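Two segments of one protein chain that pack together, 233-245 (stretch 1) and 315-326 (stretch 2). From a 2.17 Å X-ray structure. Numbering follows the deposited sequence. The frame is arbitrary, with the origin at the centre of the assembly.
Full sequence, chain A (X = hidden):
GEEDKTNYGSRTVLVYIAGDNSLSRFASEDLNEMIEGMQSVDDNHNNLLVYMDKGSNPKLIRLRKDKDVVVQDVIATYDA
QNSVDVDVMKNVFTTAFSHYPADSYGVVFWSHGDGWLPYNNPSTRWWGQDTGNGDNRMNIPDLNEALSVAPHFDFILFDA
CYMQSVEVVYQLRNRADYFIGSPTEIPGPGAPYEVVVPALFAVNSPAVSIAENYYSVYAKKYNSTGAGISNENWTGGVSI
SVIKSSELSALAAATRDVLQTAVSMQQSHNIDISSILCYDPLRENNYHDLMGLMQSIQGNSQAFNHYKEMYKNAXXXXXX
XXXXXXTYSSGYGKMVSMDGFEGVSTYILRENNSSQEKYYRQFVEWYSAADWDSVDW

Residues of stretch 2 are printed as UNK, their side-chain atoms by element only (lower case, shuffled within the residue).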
# COMPACT_ATOMS: atom_id res chain seq x y z
N ASN A 233 19.01 8.77 3.51
CA ASN A 233 18.70 9.18 4.87
C ASN A 233 17.41 9.98 4.94
O ASN A 233 17.42 11.20 4.80
CB ASN A 233 19.86 10.01 5.44
CG ASN A 233 19.64 10.43 6.88
OD1 ASN A 233 18.93 9.76 7.63
ND2 ASN A 233 20.25 11.55 7.27
N TRP A 234 16.29 9.30 5.18
CA TRP A 234 15.00 9.97 5.12
C TRP A 234 14.62 10.59 6.46
O TRP A 234 14.29 9.87 7.41
CB TRP A 234 13.91 9.01 4.67
CG TRP A 234 12.75 9.71 4.06
CD1 TRP A 234 11.64 10.18 4.71
CD2 TRP A 234 12.59 10.05 2.67
NE1 TRP A 234 10.79 10.79 3.80
CE2 TRP A 234 11.35 10.71 2.55
CE3 TRP A 234 13.36 9.84 1.52
CZ2 TRP A 234 10.87 11.17 1.32
CZ3 TRP A 234 12.88 10.30 0.31
CH2 TRP A 234 11.65 10.96 0.21
N THR A 235 14.67 11.92 6.51
CA THR A 235 14.30 12.68 7.70
C THR A 235 12.92 13.33 7.55
O THR A 235 12.47 14.08 8.41
CB THR A 235 15.36 13.78 8.01
OG1 THR A 235 15.46 14.69 6.90
CG2 THR A 235 16.73 13.15 8.27
N GLY A 236 12.23 13.02 6.45
CA GLY A 236 10.97 13.65 6.13
C GLY A 236 9.73 13.05 6.77
O GLY A 236 8.62 13.53 6.53
N GLY A 237 9.90 12.00 7.57
CA GLY A 237 8.79 11.37 8.26
C GLY A 237 7.95 10.43 7.39
O GLY A 237 8.36 10.06 6.29
N VAL A 238 6.79 10.04 7.90
CA VAL A 238 5.90 9.10 7.22
C VAL A 238 4.54 9.10 7.89
O VAL A 238 4.41 9.49 9.05
CB VAL A 238 6.46 7.65 7.22
CG1 VAL A 238 6.25 6.97 8.57
CG2 VAL A 238 5.81 6.82 6.12
N SER A 239 3.52 8.66 7.17
CA SER A 239 2.20 8.45 7.73
C SER A 239 1.66 7.09 7.31
O SER A 239 1.72 6.73 6.13
CB SER A 239 1.25 9.55 7.29
OG SER A 239 1.09 9.50 5.89
N ILE A 240 1.12 6.34 8.26
CA ILE A 240 0.68 4.97 8.00
C ILE A 240 -0.63 4.71 8.73
O ILE A 240 -0.84 5.25 9.80
CB ILE A 240 1.75 3.92 8.47
CG1 ILE A 240 3.07 4.12 7.73
CG2 ILE A 240 1.27 2.48 8.28
CD1 ILE A 240 3.03 3.66 6.28
N SER A 241 -1.51 3.90 8.14
CA SER A 241 -2.67 3.38 8.85
C SER A 241 -2.96 1.92 8.49
O SER A 241 -2.34 1.34 7.59
CB SER A 241 -3.92 4.24 8.56
OG SER A 241 -4.32 4.14 7.20
N VAL A 242 -3.89 1.31 9.22
CA VAL A 242 -4.31 -0.07 9.01
C VAL A 242 -5.83 -0.12 8.92
O VAL A 242 -6.53 0.29 9.85
CB VAL A 242 -3.85 -1.01 10.16
CG1 VAL A 242 -4.47 -2.39 10.01
CG2 VAL A 242 -2.34 -1.12 10.20
N ILE A 243 -6.34 -0.61 7.79
CA ILE A 243 -7.77 -0.77 7.60
C ILE A 243 -8.18 -2.24 7.73
O ILE A 243 -7.56 -3.10 7.10
CB ILE A 243 -8.19 -0.25 6.24
CG1 ILE A 243 -8.00 1.27 6.19
CG2 ILE A 243 -9.63 -0.64 5.92
CD1 ILE A 243 -8.23 1.85 4.82
N LYS A 244 -9.19 -2.50 8.56
CA LYS A 244 -9.77 -3.84 8.76
C LYS A 244 -10.94 -4.05 7.79
O LYS A 244 -12.01 -3.42 7.94
CB LYS A 244 -10.25 -4.00 10.21
CG LYS A 244 -10.71 -5.40 10.61
CD LYS A 244 -11.18 -5.42 12.05
CE LYS A 244 -11.21 -6.83 12.63
NZ LYS A 244 -12.08 -7.75 11.86
N SER A 245 -10.74 -4.91 6.80
CA SER A 245 -11.63 -4.95 5.64
C SER A 245 -13.03 -5.46 5.94
O SER A 245 -14.00 -5.09 5.26
CB SER A 245 -11.01 -5.80 4.52
OG SER A 245 -11.17 -7.19 4.77
N UNK A 315 -10.76 1.72 10.66
CA UNK A 315 -9.38 2.23 10.68
C UNK A 315 -8.81 1.97 12.07
O UNK A 315 -9.00 2.77 12.96
c UNK A 315 -9.32 3.74 10.34
c UNK A 315 -7.87 4.24 10.31
c UNK A 315 -10.04 4.04 9.01
N UNK A 316 -8.13 0.84 12.26
CA UNK A 316 -7.83 0.41 13.62
C UNK A 316 -6.46 0.86 14.14
O UNK A 316 -6.13 0.67 15.31
c UNK A 316 -7.93 -1.13 13.75
c UNK A 316 -9.34 -1.60 13.43
c UNK A 316 -6.85 -3.32 13.07
c UNK A 316 -6.93 -1.83 12.83
N UNK A 317 -5.66 1.47 13.28
CA UNK A 317 -4.33 1.90 13.67
C UNK A 317 -3.98 3.06 12.75
O UNK A 317 -4.25 2.98 11.56
c UNK A 317 1.33 2.55 14.30
c UNK A 317 1.46 3.20 13.10
c UNK A 317 -0.75 2.51 12.38
c UNK A 317 -1.96 1.04 14.17
c UNK A 317 -1.52 0.64 15.40
n UNK A 317 -0.25 1.14 15.62
c UNK A 317 -0.91 1.84 13.60
c UNK A 317 0.14 1.87 14.54
c UNK A 317 0.43 3.19 12.15
c UNK A 317 -3.31 0.74 13.54
N UNK A 318 -3.40 4.14 13.29
CA UNK A 318 -2.82 5.19 12.43
C UNK A 318 -1.76 5.99 13.18
O UNK A 318 -1.80 6.13 14.40
c UNK A 318 -5.60 7.88 12.37
c UNK A 318 -4.46 7.06 12.94
n UNK A 318 -5.52 9.36 14.33
c UNK A 318 -3.88 6.13 11.88
c UNK A 318 -6.40 8.52 13.49
N UNK A 319 -0.79 6.50 12.43
CA UNK A 319 0.20 7.39 13.01
C UNK A 319 0.90 8.19 11.93
O UNK A 319 1.09 7.70 10.82
n UNK A 319 1.94 6.47 16.15
c UNK A 319 1.22 6.61 13.84
c UNK A 319 1.49 7.26 15.18
o UNK A 319 1.30 8.46 15.35
N UNK A 320 1.29 9.41 12.26
CA UNK A 320 2.00 10.26 11.32
C UNK A 320 2.95 11.18 12.09
O UNK A 320 2.69 11.55 13.22
c UNK A 320 1.05 11.11 10.46
c UNK A 320 0.23 12.07 11.34
o UNK A 320 1.79 11.87 9.50
N UNK A 321 4.06 11.51 11.46
CA UNK A 321 4.87 12.62 11.95
C UNK A 321 4.10 13.91 11.63
O UNK A 321 3.20 13.90 10.80
o UNK A 321 6.11 12.41 9.88
c UNK A 321 6.26 12.60 11.29
c UNK A 321 7.06 11.43 11.85
N UNK A 322 4.43 15.01 12.30
CA UNK A 322 3.64 16.25 12.14
C UNK A 322 3.65 16.76 10.70
O UNK A 322 2.67 17.32 10.22
c UNK A 322 3.90 16.98 14.56
c UNK A 322 4.14 17.33 13.09
o UNK A 322 2.83 16.39 14.86
o UNK A 322 4.77 17.29 15.40
N UNK A 323 4.77 16.56 10.01
CA UNK A 323 4.88 16.86 8.60
C UNK A 323 5.26 15.60 7.85
O UNK A 323 5.79 14.65 8.45
o UNK A 323 4.39 19.62 9.15
n UNK A 323 6.58 20.08 9.30
c UNK A 323 5.56 19.29 8.97
c UNK A 323 5.93 17.96 8.34
N UNK A 324 4.97 15.58 6.55
CA UNK A 324 5.49 14.57 5.63
C UNK A 324 6.13 15.29 4.44
O UNK A 324 5.73 16.41 4.11
c UNK A 324 4.39 13.63 5.14
o UNK A 324 4.04 11.31 5.56
n UNK A 324 4.17 12.67 7.34
c UNK A 324 4.18 12.43 6.03
N UNK A 325 7.11 14.66 3.80
CA UNK A 325 7.69 15.21 2.58
C UNK A 325 6.79 14.90 1.39
O UNK A 325 6.35 13.77 1.22
c UNK A 325 11.32 16.98 0.31
o UNK A 325 11.99 16.91 -1.99
c UNK A 325 11.29 16.36 -0.94
c UNK A 325 10.61 16.43 1.36
c UNK A 325 9.85 14.68 -0.07
c UNK A 325 9.09 14.66 2.36
c UNK A 325 10.55 15.21 -1.13
c UNK A 325 9.86 15.28 1.19
N UNK A 326 6.51 15.91 0.57
CA UNK A 326 5.66 15.73 -0.61
C UNK A 326 6.34 16.38 -1.78
O UNK A 326 7.17 17.27 -1.60
s UNK A 326 3.20 15.45 0.78
c UNK A 326 4.26 16.34 -0.40
O HOH W 1 8.07 11.81 4.26
O HOH W 2 4.19 8.94 4.32

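Position 315 carries three side-chain carbons, one bonded to CA and bearing the other two: a beta-branched Val 315. Its CG2 lies 4.4 Å from Ile 243 CG1, on the sheet face that also holds Ser 241.

Position 316 has four carbons, forked at the first with one arm two carbons long, hence Ile 316. Its CG1 is 3.8 Å from Val 242 CG1, while the backbone donates from Ile 316 N to Val 242 O (2.9 Å, 143°).

At 317 one carbon leads to fused five- and six-membered rings of eight carbons and one nitrogen, which only Trp 317 fits. CZ3 of Trp 317 lies 4.0 Å from Ile 240 CB and 3.4 Å from Ile 240 O, the latter at the ring edge, near its plane. Val 242 N donates to Trp 317 O at 2.9 Å.

Position 318 shows four carbons in a row ending in nitrogen: Lys 318. Its CB sits 3.8 Å from Ser 241 CB, but the end of the chain leads away.

Position 319 has two carbons, the second carrying two more atoms, assigned oxygen and nitrogen, so Asn 319. The contact here is mainly backbone: Ile 240 N to Asn 319 O and Asn 319 N to Ile 240 O both measure 2.9 Å, at 168° and 160°.

Position 320 has a carbon bearing one oxygen and one carbon, Thr 320; its OG1 is 3.2 Å from Ser 239 CB.

The same branched pattern at 321 gives Thr 321. Thr 320 OG1 donates to Thr 321 O at 2.8 Å. The OG1 of Thr 321 accepts from Val 238 N (3.2 Å, 141°), and Thr 321 N donates to Val 238 O (3.2 Å, 161°).

Position 322, two carbons and a terminal pair of oxygens, is Asp 322; it points away and touches nothing on stretch 1.

Position 323 ends in one oxygen and one nitrogen after two carbons: Asn 323. Its backbone O accepts from Thr 321 OG1 at 2.7 Å.

The same composition at 324 gives Asn 324. A water bridges Asn 324 OD1 (2.7 Å) and Ser 239 N (2.9 Å).

At 325, one carbon and a six-carbon ring bearing oxygen identify Tyr 325, whose CD2 is 3.9 Å from Trp 234 CZ2.

Position 326, one carbon then sulfur, is Cys 326, directed away.

The contact is an antiparallel strand pairing (178°) burying 781 Å². Backbone bonds set the register, alternating side chains pack on both faces, and beyond the strand of stretch 1, Thr 321, water and the aromatic pair continue the contact.

Stretch 2 315-326: VIWKNTTDNNYC
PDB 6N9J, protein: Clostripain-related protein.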